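Long-range contacts in protein Pcdhgb2 (PDB 5SZR), which probably acts as a calcium-dependent cell-adhesion protein in specific neuronal connections, this chain being its extracellular cadherin domains 3 to 6: residues N69-E73 with I100-C106; Y220-E226 with R312-R318. All coordinates share one frame; numbering follows the deposited sequence.

In the fold
Both contacts lie where one cadherin domain hands over to the next, and both are partly buried and end at calcium ions, yet they build that junction from different pieces. Interaction 1 joins a loop, 69-73, to the end of strand 91-101 and the linker after it; carboxylates meet through metal at an acidic junction, with an apolar part round Phe72, Leu70 and Ile100. Interaction 2 lies two domains further on, its centre about 89 Å away, and is mainly a parallel strand pair with a valine face in the domain core and a more exposed face, reaching calcium only at its last residues. The two share no strand.

Interaction 1 (N69-E73 with I100-C106); sequences NLDFE and ILDENDC. With CA (calcium ion), chain K; CA (calcium ion), chain J; CA (calcium ion), chain L.
Phe72 lays its ring against Asp102, and Glu73 after it takes the loop into calcium. From Phe72 CB, 4.1 Å from Ile100 CG2, the side chain runs out with CG anti to the backbone N (chi1 178°), carrying the ring past the end of strand 91-101. One face receives Asp102 CB, 3.5 Å from the ring centroid, a CH-pi contact; Phe72 CD2 (3.5 Å), CE2 and, at the tip, CZ all meet that CB. At the edge CE1 lies 3.6 Å from Ile100 O, and CD1 sits oblique to Leu101 C. Farther back along the loop, Leu70 CD1 meets Ile100 CD1.

Glu73 is bent at chi2 (60°), turning its carboxylate back to the metals. Both its oxygens bind one calcium, and OE1 also bridges to a second, 2.4 Å away. The first also takes Asp102 OD1, Glu103 O and Asp105 OD1; the second takes Asp71 OD1, Asp105 OD2 and two waters. Glu16 completes both sites, and Asp138 of the next domain joins the first. Asn104 OD1 and Cys106 O go to a third calcium, shared with Asp136 and Asp138. Asp71 OD1 also accepts a hydrogen bond from Glu73 N at 3.2 Å, met from above the carboxylate plane, an Asx turn linking two ligands.

Glu73 OE2 and Asp102 OD1 stand 3.4 Å apart, so the ions probably offset repulsion in this acidic cluster, and the domain junction would depend on calcium.

Interaction 2 (Y220-E226 with R312-R318); sequences YLVHVAE and RVLVGDR. With CA (calcium ion), chain Q; CA (calcium ion), chain P; EDO (1,2-ethanediol), chain Z.
Glu226 and Arg318 meet at the calcium end of the pair: Arg318 N donates to Glu226 OE1 at 3.2 Å, nearly along its C-O axis. The same OE1 binds one calcium at 2.8 Å, alongside Asp317 OD1 and Arg318 O, while Glu226 OE2 binds a second at 2.3 Å. The reach comes from an extended chain, CG lying anti to the backbone N (chi1 179°). Glu286, Asp320 and Asp360 supply further ligands around the first ion; Asp284, Glu286 and two waters bind the second.

The ladder behind them sets these residues in place. Strand 219-225 runs parallel to the end of strand 306-316, bonds alternating from Arg312 N to Tyr220 O through to Glu226 N on Gly316 O at 3.0 Å. The last three acceptors are met by donors tilted from the carbonyl plane, most at Val224 O (35°). On the buried face Val224 CG2 touches Val313 CG1 at 3.8 Å, and Val224 also packs on Ile234 and Phe283. On the opposite, more exposed face Leu221 CD1 packs on Leu314 CD1, and His223 lies alongside, its NE2 3.7 Å from Leu314 CD1. Near the strand ends, the Arg318 guanidinium turns an edge to Glu226 O, with Ala225 CB oblique to it.

Such a parallel edge strand belongs to the cadherin sandwich; the N-H and two ions would hold the Glu226 carboxylate against rotation, and the metals would offset its charge.

Interaction 1 (N69-E73 with I100-C106)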
# COMPACT_ATOMS: atom_id res chain seq x y z
N ASN A 69 6.69 51.75 32.16
CA ASN A 69 5.74 51.36 31.13
C ASN A 69 4.37 51.07 31.74
O ASN A 69 4.26 50.65 32.89
CB ASN A 69 6.25 50.15 30.35
CG ASN A 69 7.43 50.48 29.48
OD1 ASN A 69 8.58 50.27 29.87
ND2 ASN A 69 7.16 51.03 28.30
N LEU A 70 3.34 51.31 30.95
CA LEU A 70 1.98 50.99 31.37
C LEU A 70 1.60 49.59 30.89
O LEU A 70 2.34 48.93 30.14
CB LEU A 70 1.00 52.04 30.85
CG LEU A 70 1.31 53.49 31.26
CD1 LEU A 70 0.25 54.47 30.76
CD2 LEU A 70 1.47 53.59 32.77
N ASP A 71 0.44 49.12 31.35
CA ASP A 71 -0.08 47.82 30.95
C ASP A 71 -1.55 47.72 31.37
O ASP A 71 -1.85 47.54 32.55
CB ASP A 71 0.73 46.68 31.56
CG ASP A 71 0.21 45.30 31.19
OD1 ASP A 71 -0.53 45.18 30.19
OD2 ASP A 71 0.55 44.33 31.90
N PHE A 72 -2.46 47.85 30.40
CA PHE A 72 -3.89 47.80 30.68
C PHE A 72 -4.28 46.48 31.33
O PHE A 72 -5.21 46.44 32.15
CB PHE A 72 -4.67 48.01 29.39
CG PHE A 72 -6.17 47.93 29.56
CD1 PHE A 72 -6.90 49.05 29.90
CD2 PHE A 72 -6.84 46.73 29.35
CE1 PHE A 72 -8.27 48.99 30.04
CE2 PHE A 72 -8.21 46.66 29.49
CZ PHE A 72 -8.93 47.79 29.84
N GLU A 73 -3.60 45.39 30.99
CA GLU A 73 -3.93 44.09 31.56
C GLU A 73 -3.57 44.01 33.04
O GLU A 73 -4.12 43.15 33.74
CB GLU A 73 -3.23 42.98 30.76
CG GLU A 73 -3.89 42.63 29.42
CD GLU A 73 -3.96 43.80 28.45
OE1 GLU A 73 -2.94 44.49 28.25
OE2 GLU A 73 -5.05 44.04 27.87
N ILE A 100 -6.72 54.29 31.72
CA ILE A 100 -5.84 53.62 30.77
C ILE A 100 -6.69 53.03 29.66
O ILE A 100 -7.79 52.51 29.90
CB ILE A 100 -5.00 52.53 31.47
CG1 ILE A 100 -4.28 53.12 32.68
CG2 ILE A 100 -4.00 51.91 30.49
CD1 ILE A 100 -3.39 54.31 32.35
N LEU A 101 -6.20 53.13 28.43
CA LEU A 101 -6.89 52.61 27.26
C LEU A 101 -6.26 51.30 26.81
O LEU A 101 -5.03 51.17 26.77
CB LEU A 101 -6.88 53.63 26.12
CG LEU A 101 -7.70 54.89 26.41
CD1 LEU A 101 -7.58 55.88 25.26
CD2 LEU A 101 -9.15 54.52 26.67
N ASP A 102 -7.11 50.34 26.46
CA ASP A 102 -6.64 49.03 26.04
C ASP A 102 -6.14 49.08 24.60
O ASP A 102 -6.85 49.55 23.70
CB ASP A 102 -7.76 48.00 26.17
CG ASP A 102 -7.44 46.69 25.47
OD1 ASP A 102 -6.30 46.20 25.61
OD2 ASP A 102 -8.33 46.17 24.77
N GLU A 103 -4.92 48.59 24.38
CA GLU A 103 -4.37 48.37 23.05
C GLU A 103 -4.25 46.88 22.79
O GLU A 103 -4.18 46.06 23.71
CB GLU A 103 -3.00 49.03 22.90
CG GLU A 103 -2.98 50.54 23.16
CD GLU A 103 -3.70 51.33 22.09
OE1 GLU A 103 -4.42 52.29 22.44
OE2 GLU A 103 -3.54 51.00 20.90
N ASN A 104 -4.23 46.53 21.51
CA ASN A 104 -4.10 45.14 21.07
C ASN A 104 -2.63 44.76 21.13
O ASN A 104 -1.90 44.87 20.15
CB ASN A 104 -4.68 44.97 19.67
CG ASN A 104 -4.78 43.52 19.26
OD1 ASN A 104 -4.62 42.61 20.07
ND2 ASN A 104 -5.08 43.30 17.98
N ASP A 105 -2.19 44.29 22.31
CA ASP A 105 -0.81 43.87 22.48
C ASP A 105 -0.68 42.46 23.05
O ASP A 105 0.42 42.07 23.45
CB ASP A 105 -0.04 44.87 23.37
CG ASP A 105 -0.65 45.02 24.75
OD1 ASP A 105 -1.82 44.62 24.95
OD2 ASP A 105 0.04 45.55 25.65
N CYS A 106 -1.76 41.69 23.08
CA CYS A 106 -1.74 40.31 23.55
C CYS A 106 -2.17 39.39 22.42
O CYS A 106 -3.27 39.54 21.88
CB CYS A 106 -2.64 40.12 24.78
SG CYS A 106 -2.00 40.88 26.29
CA CA K . -3.93 45.12 25.98
CA CA J . -0.71 45.14 27.84
CA CA L . -5.42 40.52 21.21
O HOH W 1 0.36 42.63 28.09
O HOH W 2 1.47 45.94 27.93

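Interaction 2 (Y220-E226 with R312-R318)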
# COMPACT_ATOMS: atom_id res chain seq x y z
N TYR A 220 -3.43 -18.89 -13.42
CA TYR A 220 -2.12 -19.51 -13.53
C TYR A 220 -2.19 -20.72 -14.46
O TYR A 220 -3.00 -21.63 -14.25
CB TYR A 220 -1.60 -19.94 -12.16
CG TYR A 220 -1.16 -18.78 -11.28
CD1 TYR A 220 0.16 -18.33 -11.29
CD2 TYR A 220 -2.06 -18.14 -10.43
CE1 TYR A 220 0.56 -17.27 -10.49
CE2 TYR A 220 -1.66 -17.09 -9.63
CZ TYR A 220 -0.35 -16.66 -9.66
OH TYR A 220 0.04 -15.61 -8.85
N LEU A 221 -1.33 -20.72 -15.48
CA LEU A 221 -1.15 -21.85 -16.38
C LEU A 221 0.26 -22.38 -16.17
O LEU A 221 1.24 -21.67 -16.43
CB LEU A 221 -1.39 -21.44 -17.83
CG LEU A 221 -1.33 -22.56 -18.87
CD1 LEU A 221 -2.40 -23.60 -18.58
CD2 LEU A 221 -1.49 -22.00 -20.27
N VAL A 222 0.37 -23.61 -15.68
CA VAL A 222 1.65 -24.18 -15.27
C VAL A 222 1.95 -25.40 -16.14
O VAL A 222 1.06 -26.21 -16.41
CB VAL A 222 1.64 -24.56 -13.78
CG1 VAL A 222 3.00 -25.08 -13.34
CG2 VAL A 222 1.22 -23.37 -12.94
N HIS A 223 3.20 -25.53 -16.56
CA HIS A 223 3.69 -26.69 -17.30
C HIS A 223 4.63 -27.49 -16.40
O HIS A 223 5.53 -26.92 -15.78
CB HIS A 223 4.43 -26.28 -18.57
CG HIS A 223 3.54 -25.72 -19.64
ND1 HIS A 223 3.12 -24.41 -19.65
CD2 HIS A 223 3.00 -26.29 -20.74
CE1 HIS A 223 2.36 -24.19 -20.71
NE2 HIS A 223 2.27 -25.32 -21.38
N VAL A 224 4.41 -28.80 -16.32
CA VAL A 224 5.24 -29.70 -15.52
C VAL A 224 5.58 -30.92 -16.35
O VAL A 224 4.68 -31.66 -16.77
CB VAL A 224 4.56 -30.12 -14.21
CG1 VAL A 224 5.55 -30.83 -13.30
CG2 VAL A 224 3.94 -28.94 -13.50
N ALA A 225 6.88 -31.16 -16.56
CA ALA A 225 7.30 -32.33 -17.31
C ALA A 225 6.99 -33.60 -16.53
O ALA A 225 7.21 -33.68 -15.32
CB ALA A 225 8.80 -32.26 -17.62
N GLU A 226 6.45 -34.58 -17.25
CA GLU A 226 6.17 -35.91 -16.72
C GLU A 226 7.38 -36.48 -16.00
O GLU A 226 8.53 -36.09 -16.25
CB GLU A 226 5.77 -36.80 -17.89
CG GLU A 226 5.45 -38.23 -17.61
CD GLU A 226 4.98 -38.93 -18.86
OE1 GLU A 226 5.59 -38.74 -19.92
OE2 GLU A 226 3.95 -39.63 -18.78
N ARG A 312 -4.29 -23.92 -13.75
CA ARG A 312 -4.33 -25.12 -14.57
C ARG A 312 -2.92 -25.66 -14.74
O ARG A 312 -1.98 -24.90 -15.01
CB ARG A 312 -4.96 -24.84 -15.94
CG ARG A 312 -4.96 -26.05 -16.85
CD ARG A 312 -5.69 -25.80 -18.16
NE ARG A 312 -7.15 -25.81 -17.99
CZ ARG A 312 -7.89 -26.91 -17.99
NH1 ARG A 312 -7.32 -28.10 -18.14
NH2 ARG A 312 -9.20 -26.82 -17.84
N VAL A 313 -2.76 -26.97 -14.56
CA VAL A 313 -1.46 -27.62 -14.63
C VAL A 313 -1.47 -28.56 -15.83
O VAL A 313 -2.32 -29.46 -15.91
CB VAL A 313 -1.15 -28.38 -13.33
CG1 VAL A 313 0.19 -29.09 -13.43
CG2 VAL A 313 -1.16 -27.41 -12.15
N LEU A 314 -0.55 -28.34 -16.76
CA LEU A 314 -0.43 -29.16 -17.96
C LEU A 314 0.74 -30.13 -17.78
O LEU A 314 1.89 -29.70 -17.65
CB LEU A 314 -0.23 -28.30 -19.21
CG LEU A 314 -1.49 -27.56 -19.68
CD1 LEU A 314 -1.16 -26.53 -20.75
CD2 LEU A 314 -2.51 -28.57 -20.19
N VAL A 315 0.43 -31.42 -17.77
CA VAL A 315 1.45 -32.45 -17.63
C VAL A 315 2.11 -32.67 -18.98
O VAL A 315 1.44 -33.01 -19.96
CB VAL A 315 0.84 -33.75 -17.09
CG1 VAL A 315 1.89 -34.84 -17.00
CG2 VAL A 315 0.20 -33.51 -15.73
N GLY A 316 3.42 -32.45 -19.05
CA GLY A 316 4.13 -32.49 -20.32
C GLY A 316 4.54 -33.91 -20.69
O GLY A 316 4.94 -34.70 -19.85
N ASP A 317 4.43 -34.21 -21.98
CA ASP A 317 4.77 -35.54 -22.48
C ASP A 317 6.28 -35.67 -22.64
O ASP A 317 6.93 -34.81 -23.24
CB ASP A 317 4.07 -35.80 -23.81
CG ASP A 317 4.34 -37.19 -24.34
OD1 ASP A 317 4.48 -38.13 -23.53
OD2 ASP A 317 4.41 -37.35 -25.58
N ARG A 318 6.84 -36.74 -22.09
CA ARG A 318 8.21 -37.15 -22.36
C ARG A 318 8.21 -38.46 -23.13
O ARG A 318 7.21 -39.17 -23.21
CB ARG A 318 9.01 -37.30 -21.07
CG ARG A 318 9.48 -36.00 -20.44
CD ARG A 318 10.47 -36.27 -19.33
NE ARG A 318 10.97 -35.05 -18.71
CZ ARG A 318 11.95 -34.30 -19.21
NH1 ARG A 318 12.34 -33.20 -18.58
NH2 ARG A 318 12.54 -34.66 -20.35
CA CA Q . 5.09 -40.18 -22.31
CA CA P . 4.60 -41.83 -18.76
C1 EDO Z . 0.63 -18.15 -16.25
O1 EDO Z . -0.65 -18.07 -16.91
C2 EDO Z . 1.69 -17.47 -17.11
O2 EDO Z . 2.75 -16.98 -16.27
O HOH W 3 4.48 -44.37 -19.28
O HOH W 4 5.20 -42.12 -16.45